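Local coordinates for protein type III secretion system effector HopBA1 (Pseudomonas syringae pv. aptata, PDB 5T09) that acts as a virulence factor that the Arabidopsis resistance protein RBA1 recognises, enhancing RBA1 self-association and so triggering plant cell death, at residues K161-W169 with W188-N196. Residues are numbered along the deposited sequence; the frame is centred on the assembly and turned at random.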
loop_
_atom_site.group_PDB
_atom_site.type_symbol
_atom_site.label_atom_id
_atom_site.label_comp_id
_atom_site.label_asym_id
_atom_site.label_seq_id
_atom_site.Cartn_x
_atom_site.Cartn_y
_atom_site.Cartn_z
ATOM N N LYS A 161 -8.939 -12.435 -11.732
ATOM C CA LYS A 161 -9.497 -13.020 -10.519
ATOM C C LYS A 161 -8.978 -12.304 -9.279
ATOM O O LYS A 161 -9.747 -12.018 -8.354
ATOM C CB LYS A 161 -9.174 -14.513 -10.458
ATOM C CG LYS A 161 -9.856 -15.339 -11.545
ATOM C CD LYS A 161 -9.312 -16.764 -11.603
ATOM C CE LYS A 161 -9.944 -17.561 -12.736
ATOM N NZ LYS A 161 -9.299 -18.892 -12.916
ATOM N N ARG A 162 -7.680 -11.994 -9.247
ATOM C CA ARG A 162 -7.122 -11.249 -8.123
ATOM C C ARG A 162 -7.816 -9.904 -7.954
ATOM O O ARG A 162 -8.131 -9.497 -6.829
ATOM C CB ARG A 162 -5.619 -11.047 -8.321
ATOM C CG ARG A 162 -4.790 -12.318 -8.220
ATOM C CD ARG A 162 -4.609 -12.749 -6.776
ATOM N NE ARG A 162 -4.026 -11.695 -5.953
ATOM C CZ ARG A 162 -4.070 -11.675 -4.626
ATOM N NH1 ARG A 162 -4.672 -12.652 -3.960
ATOM N NH2 ARG A 162 -3.516 -10.671 -3.962
ATOM N N LEU A 163 -8.062 -9.197 -9.059
ATOM C CA LEU A 163 -8.693 -7.884 -8.971
ATOM C C LEU A 163 -10.132 -7.959 -8.487
ATOM O O LEU A 163 -10.677 -6.938 -8.057
ATOM C CB LEU A 163 -8.639 -7.176 -10.324
ATOM C CG LEU A 163 -7.466 -6.203 -10.465
ATOM C CD1 LEU A 163 -6.131 -6.908 -10.253
ATOM C CD2 LEU A 163 -7.503 -5.517 -11.822
ATOM N N ALA A 164 -10.758 -9.136 -8.535
ATOM C CA ALA A 164 -12.104 -9.268 -7.989
ATOM C C ALA A 164 -12.133 -9.010 -6.489
ATOM O O ALA A 164 -13.206 -8.740 -5.938
ATOM C CB ALA A 164 -12.663 -10.661 -8.287
ATOM N N LEU A 165 -10.982 -9.080 -5.822
ATOM C CA LEU A 165 -10.910 -8.861 -4.384
ATOM C C LEU A 165 -10.920 -7.389 -4.003
ATOM O O LEU A 165 -11.027 -7.082 -2.813
ATOM C CB LEU A 165 -9.644 -9.507 -3.817
ATOM C CG LEU A 165 -9.502 -11.019 -3.980
ATOM C CD1 LEU A 165 -8.152 -11.469 -3.447
ATOM C CD2 LEU A 165 -10.633 -11.751 -3.272
ATOM N N ASN A 166 -10.798 -6.477 -4.971
ATOM C CA ASN A 166 -10.740 -5.054 -4.650
ATOM C C ASN A 166 -11.933 -4.631 -3.804
ATOM O O ASN A 166 -11.787 -3.861 -2.849
ATOM C CB ASN A 166 -10.679 -4.229 -5.935
ATOM C CG ASN A 166 -9.286 -4.153 -6.513
ATOM O OD1 ASN A 166 -8.406 -4.931 -6.144
ATOM N ND2 ASN A 166 -9.071 -3.204 -7.418
ATOM N N VAL A 167 -13.123 -5.127 -4.140
ATOM C CA VAL A 167 -14.320 -4.742 -3.404
ATOM C C VAL A 167 -14.207 -5.152 -1.943
ATOM O O VAL A 167 -14.698 -4.447 -1.053
ATOM C CB VAL A 167 -15.569 -5.347 -4.080
ATOM C CG1 VAL A 167 -15.590 -6.865 -3.942
ATOM C CG2 VAL A 167 -16.820 -4.741 -3.506
ATOM N N ALA A 168 -13.547 -6.281 -1.667
ATOM C CA ALA A 168 -13.414 -6.754 -0.295
ATOM C C ALA A 168 -12.262 -6.062 0.422
ATOM O O ALA A 168 -12.368 -5.746 1.612
ATOM C CB ALA A 168 -13.215 -8.269 -0.281
ATOM N N TRP A 169 -11.150 -5.840 -0.278
ATOM C CA TRP A 169 -10.084 -5.006 0.266
ATOM C C TRP A 169 -10.634 -3.663 0.725
ATOM O O TRP A 169 -10.286 -3.167 1.804
ATOM C CB TRP A 169 -9.010 -4.771 -0.791
ATOM C CG TRP A 169 -8.042 -5.889 -1.018
ATOM C CD1 TRP A 169 -8.140 -7.180 -0.590
ATOM C CD2 TRP A 169 -6.814 -5.794 -1.738
ATOM N NE1 TRP A 169 -7.041 -7.900 -1.003
ATOM C CE2 TRP A 169 -6.213 -7.069 -1.713
ATOM C CE3 TRP A 169 -6.166 -4.755 -2.409
ATOM C CZ2 TRP A 169 -4.994 -7.328 -2.333
ATOM C CZ3 TRP A 169 -4.964 -5.012 -3.022
ATOM C CH2 TRP A 169 -4.383 -6.288 -2.977
ATOM N N TRP A 188 -2.168 0.083 1.268
ATOM C CA TRP A 188 -0.897 -0.381 0.719
ATOM C C TRP A 188 -1.104 -1.800 0.209
ATOM O O TRP A 188 -1.363 -2.717 0.996
ATOM C CB TRP A 188 0.195 -0.312 1.787
ATOM C CG TRP A 188 1.554 -0.767 1.352
ATOM C CD1 TRP A 188 2.002 -0.949 0.077
ATOM C CD2 TRP A 188 2.648 -1.093 2.213
ATOM N NE1 TRP A 188 3.313 -1.366 0.093
ATOM C CE2 TRP A 188 3.731 -1.462 1.394
ATOM C CE3 TRP A 188 2.816 -1.106 3.601
ATOM C CZ2 TRP A 188 4.965 -1.845 1.918
ATOM C CZ3 TRP A 188 4.038 -1.484 4.118
ATOM C CH2 TRP A 188 5.095 -1.853 3.280
ATOM N N GLY A 189 -1.008 -1.973 -1.105
ATOM C CA GLY A 189 -1.250 -3.262 -1.725
ATOM C C GLY A 189 -0.666 -3.287 -3.117
ATOM O O GLY A 189 -0.199 -2.271 -3.639
ATOM N N GLY A 190 -0.703 -4.474 -3.719
ATOM C CA GLY A 190 -0.121 -4.678 -5.033
ATOM C C GLY A 190 -0.598 -3.682 -6.068
ATOM O O GLY A 190 -1.803 -3.485 -6.243
ATOM N N ALA A 191 0.354 -3.070 -6.779
ATOM C CA ALA A 191 0.028 -1.999 -7.715
ATOM C C ALA A 191 -0.918 -2.466 -8.815
ATOM O O ALA A 191 -1.686 -1.658 -9.351
ATOM C CB ALA A 191 1.311 -1.438 -8.328
ATOM N N GLY A 192 -0.881 -3.752 -9.170
ATOM C CA GLY A 192 -1.796 -4.258 -10.178
ATOM C C GLY A 192 -3.254 -4.024 -9.829
ATOM O O GLY A 192 -4.102 -3.931 -10.718
ATOM N N HIS A 193 -3.566 -3.919 -8.539
ATOM C CA HIS A 193 -4.941 -3.696 -8.116
ATOM C C HIS A 193 -5.397 -2.262 -8.344
ATOM O O HIS A 193 -6.604 -1.997 -8.311
ATOM C CB HIS A 193 -5.096 -4.059 -6.637
ATOM C CG HIS A 193 -4.943 -5.522 -6.360
ATOM N ND1 HIS A 193 -6.009 -6.333 -6.034
ATOM C CD2 HIS A 193 -3.851 -6.323 -6.371
ATOM C CE1 HIS A 193 -5.578 -7.569 -5.850
ATOM N NE2 HIS A 193 -4.273 -7.590 -6.053
ATOM N N PHE A 194 -4.466 -1.341 -8.595
ATOM C CA PHE A 194 -4.768 0.082 -8.686
ATOM C C PHE A 194 -4.634 0.619 -10.109
ATOM O O PHE A 194 -4.484 1.830 -10.296
ATOM C CB PHE A 194 -3.857 0.869 -7.744
ATOM C CG PHE A 194 -3.839 0.348 -6.334
ATOM C CD1 PHE A 194 -4.941 -0.294 -5.794
ATOM C CD2 PHE A 194 -2.713 0.505 -5.544
ATOM C CE1 PHE A 194 -4.917 -0.772 -4.498
ATOM C CE2 PHE A 194 -2.688 0.036 -4.246
ATOM C CZ PHE A 194 -3.785 -0.605 -3.722
ATOM N N SER A 195 -4.678 -0.251 -11.114
ATOM C CA SER A 195 -4.591 0.206 -12.492
ATOM C C SER A 195 -5.861 0.959 -12.887
ATOM O O SER A 195 -6.903 0.860 -12.235
ATOM C CB SER A 195 -4.368 -0.973 -13.437
ATOM O OG SER A 195 -5.466 -1.868 -13.399
ATOM N N ASN A 196 -5.757 1.723 -13.975
ATOM C CA ASN A 196 -6.875 2.503 -14.506
ATOM C C ASN A 196 -7.577 3.278 -13.392
ATOM O O ASN A 196 -8.805 3.282 -13.278
ATOM C CB ASN A 196 -7.862 1.602 -15.251
ATOM C CG ASN A 196 -7.239 0.926 -16.459
ATOM O OD1 ASN A 196 -6.944 1.574 -17.461
ATOM N ND2 ASN A 196 -7.044 -0.384 -16.370
#
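His193 and Trp169 both set CG beside their own backbone N and anti to the carbonyl carbon (chi1 -68° and -79°), which helps to bring their rings together. The imidazole lies face to face on the six-membered ring of Trp169, with centroids 3.9 Å apart and planes 20° from parallel. Trp169 CH2 sits over the centre of the imidazole, and Trp169 CZ3 is 3.4 Å from His193 CG. On the opposite face of the imidazole, Leu163 CD1 makes a CH-pi contact, 4.3 Å from the ring centroid, so the ring is sandwiched between an indole and a methyl group.

Asn166 holds the rotation of the His193 ring from the edge. His193 ND1 donates to Asn166 OD1 at 2.8 Å, nearly within the imidazole plane. The same amide turns back to the main chain and grips the backbone of the same residue: Asn166 ND2 gives a bond of 2.9 Å to His193 O, on a carbonyl lone pair. Asn166 ND2 also bonds Lys203 O.

The contact lies in an alpha-beta fold with a parallel sheet core, of the EreA/ChaN-like kind. His193 belongs to the 3-10 turn that follows strand 184-190 at its C-terminal end. Asn166 closes the type I turn from Leu163 that links helices 152-163 and 166-179.

Arg162 bends at chi2 and chi3, which carries NH2 to 3.8 Å from His193 NE2. The guanidinium plane stands nearly perpendicular to the imidazole. Arg162 NH2 forms a salt bridge with Glu83 OE2, and Glu83 also accepts a bond from Gly190 N. Trp169 NE1 bonds Asp141, while Phe194 CE1 comes to the edge of the indole, 4.5 Å from Trp169 CZ3.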